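PDB 4RVU: probable quinone reductase Qor (NADPH:quinone reductase) (Zeta-crystallin homolog protein) from Mycobacterium tuberculosis, which binds NADPH and probably passes electrons from it to quinones, as expected of a zeta-crystallin-like quinone reductase. Local coordinates for residues 27-32 and 71-76; 32-37 and 106-111; 88-93 and 112-117. All coordinates share one frame; numbering follows the deposited sequence.

All three contacts belong to the GroES-like domain and reach one mixed beta sheet. Contact 1 and contact 2 have centres about 7 Å apart and share Gly32; strand 33-38 joins them, lying between strands 67-74 and 103-107, with Gly75 N on Glu33 O along one edge. Contact 3 lies about 11 Å from contact 2, centre to centre, and Thr111 of contact 2 packs on Val91 and Ser93 of contact 3. Strand 67-74 ties contact 1 to contact 3 through backbone hydrogen bonds between Val71 and both Gly88 and Asp89. None of them lines the cofactor site: in contact 3 the Val92 side chain remains about 14 Å from the bound NADPH.

Contact 1. Residues 27-32 and 71-76; sequences PQPGHG and VEAVGP
Apolar packing comes first here, and Pro29 carries it. Its ring lies on the backbone where strand 67-74 runs out, with Pro29 CB 3.8 Å from Gly75 CA and Pro29 CG close to the same residue. Farther along, Pro29 CG comes within 4.3 Å of the methyl CB of Ala73, while the proline also packs on Leu35 of strand 33-38.

Carbonyl oxygens meeting C-H groups make the second set. Gly30 O receives the CA-H of Gly75 at 3.5 Å and a fairly straight 154°. Gly75, with no side chain, lets its CA come right up to that carbonyl. Just before it, Pro29 O sits 3.3 Å from Pro76 CD. At the outer end His31, its CG anti to the carbonyl carbon (chi1 -65°), brings the ring edge to Pro76, with CD2 3.4 Å from Pro76 O. That same oxygen accepts a hydrogen bond from Thr79 OG1, which also takes the N-H of Gly32.

The contact thus lays the loop leading into strand 33-38 over the end of its antiparallel neighbour, beside a classic beta bulge in which Glu72 and Ala73 both face Leu35, at the surface of the GroES-like domain.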
loop_
_atom_site.group_PDB
_atom_site.type_symbol
_atom_site.label_atom_id
_atom_site.label_comp_id
_atom_site.label_asym_id
_atom_site.label_seq_id
_atom_site.Cartn_x
_atom_site.Cartn_y
_atom_site.Cartn_z
ATOM N N PRO A 27 -34.522 22.432 4.094
ATOM C CA PRO A 27 -34.662 20.981 3.935
ATOM C C PRO A 27 -35.308 20.337 5.152
ATOM O O PRO A 27 -35.337 20.932 6.232
ATOM C CB PRO A 27 -33.212 20.496 3.798
ATOM C CG PRO A 27 -32.400 21.514 4.530
ATOM C CD PRO A 27 -33.131 22.831 4.391
ATOM N N GLN A 28 -35.828 19.129 4.958
ATOM C CA GLN A 28 -36.399 18.345 6.042
ATOM C C GLN A 28 -35.537 17.110 6.250
ATOM O O GLN A 28 -35.226 16.401 5.293
ATOM C CB GLN A 28 -37.832 17.924 5.698
ATOM C CG GLN A 28 -38.766 19.086 5.390
ATOM C CD GLN A 28 -40.225 18.674 5.345
ATOM O OE1 GLN A 28 -40.605 17.749 4.623
ATOM N NE2 GLN A 28 -41.051 19.352 6.134
ATOM N N PRO A 29 -35.156 16.839 7.506
ATOM C CA PRO A 29 -34.340 15.654 7.809
ATOM C C PRO A 29 -35.089 14.339 7.553
ATOM O O PRO A 29 -36.267 14.219 7.916
ATOM C CB PRO A 29 -34.029 15.821 9.305
ATOM C CG PRO A 29 -35.149 16.678 9.840
ATOM C CD PRO A 29 -35.499 17.615 8.714
ATOM N N GLY A 30 -34.415 13.375 6.927
ATOM C CA GLY A 30 -35.000 12.074 6.667
ATOM C C GLY A 30 -34.659 11.118 7.785
ATOM O O GLY A 30 -34.163 11.538 8.834
ATOM N N HIS A 31 -34.921 9.830 7.575
ATOM C CA HIS A 31 -34.584 8.828 8.576
ATOM C C HIS A 31 -33.081 8.824 8.880
ATOM O O HIS A 31 -32.254 8.843 7.964
ATOM C CB HIS A 31 -35.048 7.440 8.119
ATOM C CG HIS A 31 -36.535 7.313 8.017
ATOM N ND1 HIS A 31 -37.155 6.423 7.163
ATOM C CD2 HIS A 31 -37.530 7.964 8.667
ATOM C CE1 HIS A 31 -38.464 6.533 7.292
ATOM N NE2 HIS A 31 -38.719 7.459 8.200
ATOM N N GLY A 32 -32.740 8.820 10.168
ATOM C CA GLY A 32 -31.347 8.821 10.594
ATOM C C GLY A 32 -30.662 10.184 10.537
ATOM O O GLY A 32 -29.478 10.306 10.885
ATOM N N VAL A 71 -28.719 21.821 16.317
ATOM C CA VAL A 71 -29.737 20.885 15.856
ATOM C C VAL A 71 -31.102 21.560 15.928
ATOM O O VAL A 71 -31.605 21.855 17.020
ATOM C CB VAL A 71 -29.734 19.589 16.673
ATOM C CG1 VAL A 71 -30.844 18.657 16.193
ATOM C CG2 VAL A 71 -28.379 18.894 16.549
ATOM N N GLU A 72 -31.676 21.826 14.758
ATOM C CA GLU A 72 -32.969 22.497 14.644
ATOM C C GLU A 72 -34.099 21.469 14.739
ATOM O O GLU A 72 -35.190 21.762 15.241
ATOM C CB GLU A 72 -33.039 23.232 13.300
ATOM C CG GLU A 72 -34.318 24.020 13.062
ATOM C CD GLU A 72 -34.220 25.460 13.533
ATOM O OE1 GLU A 72 -33.194 25.813 14.152
ATOM O OE2 GLU A 72 -35.173 26.232 13.285
ATOM N N ALA A 73 -33.827 20.262 14.250
ATOM C CA ALA A 73 -34.805 19.178 14.265
ATOM C C ALA A 73 -34.113 17.832 14.090
ATOM O O ALA A 73 -33.031 17.748 13.506
ATOM C CB ALA A 73 -35.850 19.376 13.169
ATOM N N VAL A 74 -34.757 16.783 14.590
ATOM C CA VAL A 74 -34.284 15.419 14.424
ATOM C C VAL A 74 -35.244 14.726 13.466
ATOM O O VAL A 74 -36.455 14.966 13.529
ATOM C CB VAL A 74 -34.250 14.695 15.788
ATOM C CG1 VAL A 74 -33.858 13.240 15.623
ATOM C CG2 VAL A 74 -33.301 15.400 16.744
ATOM N N GLY A 75 -34.724 13.900 12.564
ATOM C CA GLY A 75 -35.566 13.190 11.611
ATOM C C GLY A 75 -36.681 12.400 12.286
ATOM O O GLY A 75 -36.556 12.011 13.450
ATOM N N PRO A 76 -37.782 12.171 11.563
ATOM C CA PRO A 76 -38.943 11.463 12.117
ATOM C C PRO A 76 -38.689 9.963 12.197
ATOM O O PRO A 76 -37.652 9.491 11.757
ATOM C CB PRO A 76 -40.031 11.745 11.087
ATOM C CG PRO A 76 -39.274 11.861 9.792
ATOM C CD PRO A 76 -37.998 12.580 10.163
#

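Contact 2. Residues 32-37 and 106-111; sequences GELLIK and APASLT
Leu34 turns CG anti to its carbonyl carbon (chi1 -57°), and chi2 of 164° then extends CD1 toward the turn that follows strand 103-107. There Leu34 CG rests 3.9 Å from the methyl CB of Ala108. Thr111 turns OG1 anti to its carbonyl carbon (chi1 -61°), which leaves CG2 anti to the backbone N and sets this methyl 3.8 Å from Leu34 CD1 as the two side chains cross obliquely. Ile36 likewise places CG1 anti to its carbonyl carbon and runs it out so that CD1 reaches the CB of Ala106 at 4.0 Å.

Behind these side chains the strands pair antiparallel. Leu34 and Ala106 form the hydrogen-bonded pair: Leu34 N gives a nearly straight bond of 2.8 Å to Ala106 O, in the carbonyl plane, and Ala106 N returns one of 3.1 Å to Leu34 O. Glu33 and Pro107 follow as a non-hydrogen-bonded pair, fitting for a proline with no N-H to offer. Past it, Ala108 N meets Gly32 O at 2.8 Å, almost along the C=O axis, and a water donates to that oxygen while accepting from Ser109 N.

The turn holds itself as well. Pro107 O takes Leu110 N and, from above the carbonyl plane, Thr111 OG1 at 2.8 Å. The Thr111 hydroxyl thus gives its proton within its own segment, while CG2, with CB and OG1 hardly farther off, lies against Leu34 CD1. Glu33 OE1 bonds Gly30 N. Backbone polar groups are paired along the strands and at the turn, and Leu34 and Ile36 pack mainly on methyl groups beside them.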
loop_
_atom_site.group_PDB
_atom_site.type_symbol
_atom_site.label_atom_id
_atom_site.label_comp_id
_atom_site.label_asym_id
_atom_site.label_seq_id
_atom_site.Cartn_x
_atom_site.Cartn_y
_atom_site.Cartn_z
ATOM N N GLY A 32 -32.740 8.820 10.168
ATOM C CA GLY A 32 -31.347 8.821 10.594
ATOM C C GLY A 32 -30.662 10.184 10.537
ATOM O O GLY A 32 -29.478 10.306 10.885
ATOM N N GLU A 33 -31.397 11.209 10.107
ATOM C CA GLU A 33 -30.809 12.538 9.893
ATOM C C GLU A 33 -31.163 13.589 10.934
ATOM O O GLU A 33 -32.216 13.541 11.572
ATOM C CB GLU A 33 -31.174 13.067 8.503
ATOM C CG GLU A 33 -30.620 12.224 7.370
ATOM C CD GLU A 33 -30.935 12.793 6.003
ATOM O OE1 GLU A 33 -31.900 13.572 5.891
ATOM O OE2 GLU A 33 -30.218 12.449 5.038
ATOM N N LEU A 34 -30.252 14.546 11.090
ATOM C CA LEU A 34 -30.487 15.735 11.894
ATOM C C LEU A 34 -30.629 16.893 10.930
ATOM O O LEU A 34 -30.056 16.859 9.839
ATOM C CB LEU A 34 -29.279 15.990 12.792
ATOM C CG LEU A 34 -28.870 14.863 13.728
ATOM C CD1 LEU A 34 -27.458 15.101 14.256
ATOM C CD2 LEU A 34 -29.860 14.791 14.858
ATOM N N LEU A 35 -31.390 17.916 11.318
ATOM C CA LEU A 35 -31.428 19.159 10.565
ATOM C C LEU A 35 -30.585 20.158 11.348
ATOM O O LEU A 35 -30.842 20.394 12.526
ATOM C CB LEU A 35 -32.863 19.668 10.446
ATOM C CG LEU A 35 -33.039 21.055 9.824
ATOM C CD1 LEU A 35 -32.700 21.014 8.345
ATOM C CD2 LEU A 35 -34.461 21.566 10.046
ATOM N N ILE A 36 -29.550 20.697 10.714
ATOM C CA ILE A 36 -28.606 21.565 11.400
ATOM C C ILE A 36 -28.782 22.996 10.910
ATOM O O ILE A 36 -28.803 23.242 9.706
ATOM C CB ILE A 36 -27.155 21.087 11.145
ATOM C CG1 ILE A 36 -26.963 19.678 11.725
ATOM C CG2 ILE A 36 -26.136 22.069 11.722
ATOM C CD1 ILE A 36 -25.638 19.032 11.392
ATOM N N LYS A 37 -28.934 23.938 11.836
ATOM C CA LYS A 37 -28.870 25.343 11.456
ATOM C C LYS A 37 -27.409 25.787 11.524
ATOM O O LYS A 37 -26.813 25.837 12.604
ATOM C CB LYS A 37 -29.741 26.223 12.357
ATOM C CG LYS A 37 -29.691 27.706 11.943
ATOM C CD LYS A 37 -30.624 28.614 12.724
ATOM C CE LYS A 37 -30.558 30.024 12.143
ATOM N NZ LYS A 37 -31.220 31.045 13.006
ATOM N N ALA A 106 -27.623 16.011 8.094
ATOM C CA ALA A 106 -26.477 15.120 8.240
ATOM C C ALA A 106 -26.892 13.864 8.994
ATOM O O ALA A 106 -27.768 13.924 9.857
ATOM C CB ALA A 106 -25.313 15.828 8.952
ATOM N N PRO A 107 -26.262 12.722 8.679
ATOM C CA PRO A 107 -26.596 11.508 9.437
ATOM C C PRO A 107 -26.168 11.686 10.884
ATOM O O PRO A 107 -25.025 12.085 11.115
ATOM C CB PRO A 107 -25.723 10.422 8.790
ATOM C CG PRO A 107 -25.184 11.022 7.502
ATOM C CD PRO A 107 -25.149 12.509 7.733
ATOM N N ALA A 108 -27.053 11.393 11.831
ATOM C CA ALA A 108 -26.717 11.481 13.248
ATOM C C ALA A 108 -25.481 10.650 13.627
ATOM O O ALA A 108 -24.697 11.060 14.477
ATOM C CB ALA A 108 -27.917 11.078 14.103
ATOM N N SER A 109 -25.314 9.491 12.999
ATOM C CA SER A 109 -24.200 8.601 13.327
ATOM C C SER A 109 -22.834 9.166 12.900
ATOM O O SER A 109 -21.788 8.716 13.382
ATOM C CB SER A 109 -24.410 7.226 12.688
ATOM O OG SER A 109 -24.498 7.344 11.281
ATOM N N LEU A 110 -22.848 10.139 11.990
ATOM C CA LEU A 110 -21.623 10.791 11.529
ATOM C C LEU A 110 -21.622 12.271 11.907
ATOM O O LEU A 110 -21.110 13.117 11.166
ATOM C CB LEU A 110 -21.463 10.624 10.013
ATOM C CG LEU A 110 -21.425 9.172 9.519
ATOM C CD1 LEU A 110 -21.271 9.166 8.027
ATOM C CD2 LEU A 110 -20.306 8.383 10.172
ATOM N N THR A 111 -22.217 12.567 13.059
ATOM C CA THR A 111 -22.255 13.919 13.607
ATOM C C THR A 111 -21.762 13.854 15.047
ATOM O O THR A 111 -22.165 12.968 15.805
ATOM C CB THR A 111 -23.687 14.482 13.584
ATOM O OG1 THR A 111 -24.151 14.553 12.229
ATOM C CG2 THR A 111 -23.726 15.878 14.190
HETATM O O HOH W 1 -27.578 8.371 11.554
#

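Contact 3. Residues 88-93 and 112-117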
loop_
_atom_site.group_PDB
_atom_site.type_symbol
_atom_site.label_atom_id
_atom_site.label_comp_id
_atom_site.label_asym_id
_atom_site.label_seq_id
_atom_site.Cartn_x
_atom_site.Cartn_y
_atom_site.Cartn_z
ATOM N N GLY A 88 -31.271 21.534 19.755
ATOM C CA GLY A 88 -30.579 22.536 20.547
ATOM C C GLY A 88 -29.084 22.296 20.695
ATOM O O GLY A 88 -28.329 23.239 20.983
ATOM N N ASP A 89 -28.649 21.047 20.523
ATOM C CA ASP A 89 -27.226 20.723 20.657
ATOM C C ASP A 89 -26.393 21.379 19.557
ATOM O O ASP A 89 -26.838 21.461 18.404
ATOM C CB ASP A 89 -26.989 19.202 20.620
ATOM C CG ASP A 89 -27.394 18.499 21.907
ATOM O OD1 ASP A 89 -27.654 19.181 22.916
ATOM O OD2 ASP A 89 -27.435 17.248 21.910
ATOM N N ARG A 90 -25.190 21.834 19.920
ATOM C CA ARG A 90 -24.202 22.311 18.954
ATOM C C ARG A 90 -23.472 21.082 18.436
ATOM O O ARG A 90 -22.945 20.291 19.228
ATOM C CB ARG A 90 -23.179 23.242 19.610
ATOM C CG ARG A 90 -23.696 24.612 19.989
ATOM C CD ARG A 90 -22.644 25.358 20.828
ATOM N NE ARG A 90 -21.524 25.762 20.004
ATOM C CZ ARG A 90 -20.243 25.534 20.283
ATOM N NH1 ARG A 90 -19.876 24.917 21.406
ATOM N NH2 ARG A 90 -19.322 25.941 19.428
ATOM N N VAL A 91 -23.449 20.914 17.120
ATOM C CA VAL A 91 -22.912 19.684 16.542
ATOM C C VAL A 91 -22.075 19.984 15.314
ATOM O O VAL A 91 -22.142 21.081 14.762
ATOM C CB VAL A 91 -24.025 18.686 16.172
ATOM C CG1 VAL A 91 -24.764 18.194 17.417
ATOM C CG2 VAL A 91 -24.984 19.290 15.147
ATOM N N VAL A 92 -21.282 19.014 14.882
ATOM C CA VAL A 92 -20.467 19.205 13.700
ATOM C C VAL A 92 -20.398 17.887 12.934
ATOM O O VAL A 92 -20.354 16.814 13.531
ATOM C CB VAL A 92 -19.062 19.762 14.063
ATOM C CG1 VAL A 92 -18.314 18.821 15.007
ATOM C CG2 VAL A 92 -18.241 20.050 12.805
ATOM N N SER A 93 -20.440 17.978 11.609
ATOM C CA SER A 93 -20.371 16.789 10.761
ATOM C C SER A 93 -19.529 17.098 9.551
ATOM O O SER A 93 -19.446 18.251 9.112
ATOM C CB SER A 93 -21.771 16.358 10.318
ATOM O OG SER A 93 -21.732 15.133 9.584
ATOM N N ALA A 112 -20.910 14.798 15.435
ATOM C CA ALA A 112 -20.394 14.838 16.803
ATOM C C ALA A 112 -20.881 16.080 17.526
ATOM O O ALA A 112 -21.010 17.151 16.919
ATOM C CB ALA A 112 -18.868 14.816 16.797
ATOM N N LYS A 113 -21.136 15.942 18.825
ATOM C CA LYS A 113 -21.394 17.109 19.667
ATOM C C LYS A 113 -20.119 17.906 19.814
ATOM O O LYS A 113 -19.051 17.334 20.011
ATOM C CB LYS A 113 -21.882 16.683 21.057
ATOM C CG LYS A 113 -23.300 16.113 21.085
ATOM C CD LYS A 113 -23.661 15.605 22.485
ATOM C CE LYS A 113 -25.070 15.021 22.528
ATOM N NZ LYS A 113 -25.473 14.596 23.904
ATOM N N VAL A 114 -20.227 19.229 19.726
ATOM C CA VAL A 114 -19.082 20.105 19.901
ATOM C C VAL A 114 -18.924 20.396 21.394
ATOM O O VAL A 114 -19.908 20.674 22.073
ATOM C CB VAL A 114 -19.280 21.419 19.120
ATOM C CG1 VAL A 114 -18.071 22.334 19.268
ATOM C CG2 VAL A 114 -19.537 21.105 17.638
ATOM N N PRO A 115 -17.693 20.281 21.918
ATOM C CA PRO A 115 -17.421 20.575 23.329
ATOM C C PRO A 115 -17.755 22.038 23.630
ATOM O O PRO A 115 -17.669 22.885 22.733
ATOM C CB PRO A 115 -15.913 20.328 23.449
ATOM C CG PRO A 115 -15.604 19.345 22.358
ATOM C CD PRO A 115 -16.497 19.772 21.220
ATOM N N ASP A 116 -18.139 22.337 24.864
ATOM C CA ASP A 116 -18.589 23.687 25.180
ATOM C C ASP A 116 -17.493 24.752 25.070
ATOM O O ASP A 116 -17.796 25.940 24.951
ATOM C CB ASP A 116 -19.227 23.727 26.570
ATOM C CG ASP A 116 -20.578 23.037 26.617
ATOM O OD1 ASP A 116 -21.250 22.946 25.564
ATOM O OD2 ASP A 116 -20.968 22.598 27.721
ATOM N N ASP A 117 -16.229 24.336 25.095
ATOM C CA ASP A 117 -15.118 25.291 25.019
ATOM C C ASP A 117 -14.561 25.469 23.600
ATOM O O ASP A 117 -13.532 26.132 23.402
ATOM C CB ASP A 117 -13.988 24.877 25.964
ATOM C CG ASP A 117 -13.356 23.555 25.572
ATOM O OD1 ASP A 117 -14.082 22.643 25.125
ATOM O OD2 ASP A 117 -12.127 23.433 25.705
HETATM O O HOH W 2 -28.362 15.915 23.937
HETATM O O HOH W 3 -21.381 22.887 23.043
#
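Arg90 lays one face of its guanidinium over Val114, whose CB stands 4.1 Å above the plane and displaced toward the rim, with CG1 3.8 Å from both Arg90 NH1 and Arg90 NH2. The arginine chain bends at chi3 (72°) to get there. Near the guanidinium plane, NH1 makes a weak bond to Pro115 O, and it also gives a hydrogen to a water that donates to Val114 O and Asp116 OD1. NH2 is held by Val118 O and Ser120 OG.

The other branch of Val114 turns inward: its CG2 lies 3.7 Å from Val92 CG1, the two side chains crossing at about a right angle. Phe291 of helix 280-295 packs on Val92.

Antiparallel pairing binds the backbones. Val92 N reaches Ala112 O at 2.8 Å and Ala112 N reaches Val92 O at 2.8 Å, both nearly along the C=O axes. Val91 and Lys113 follow as the non-hydrogen-bonded pair. Val114 N then bonds Arg90 O in a straight line of 175°, although from above the carbonyl plane.

Lys113, extended beyond CG, ends 3.9 Å from Asp89 OD2 at its NZ, a long salt bridge spanned by a second water. Asp89 OD2 also accepts Ser86 N. With the link running partly through water, direct attraction is probably modest; Asp116, joined to Arg90 NH1 through the first water, probably adds some from a distance.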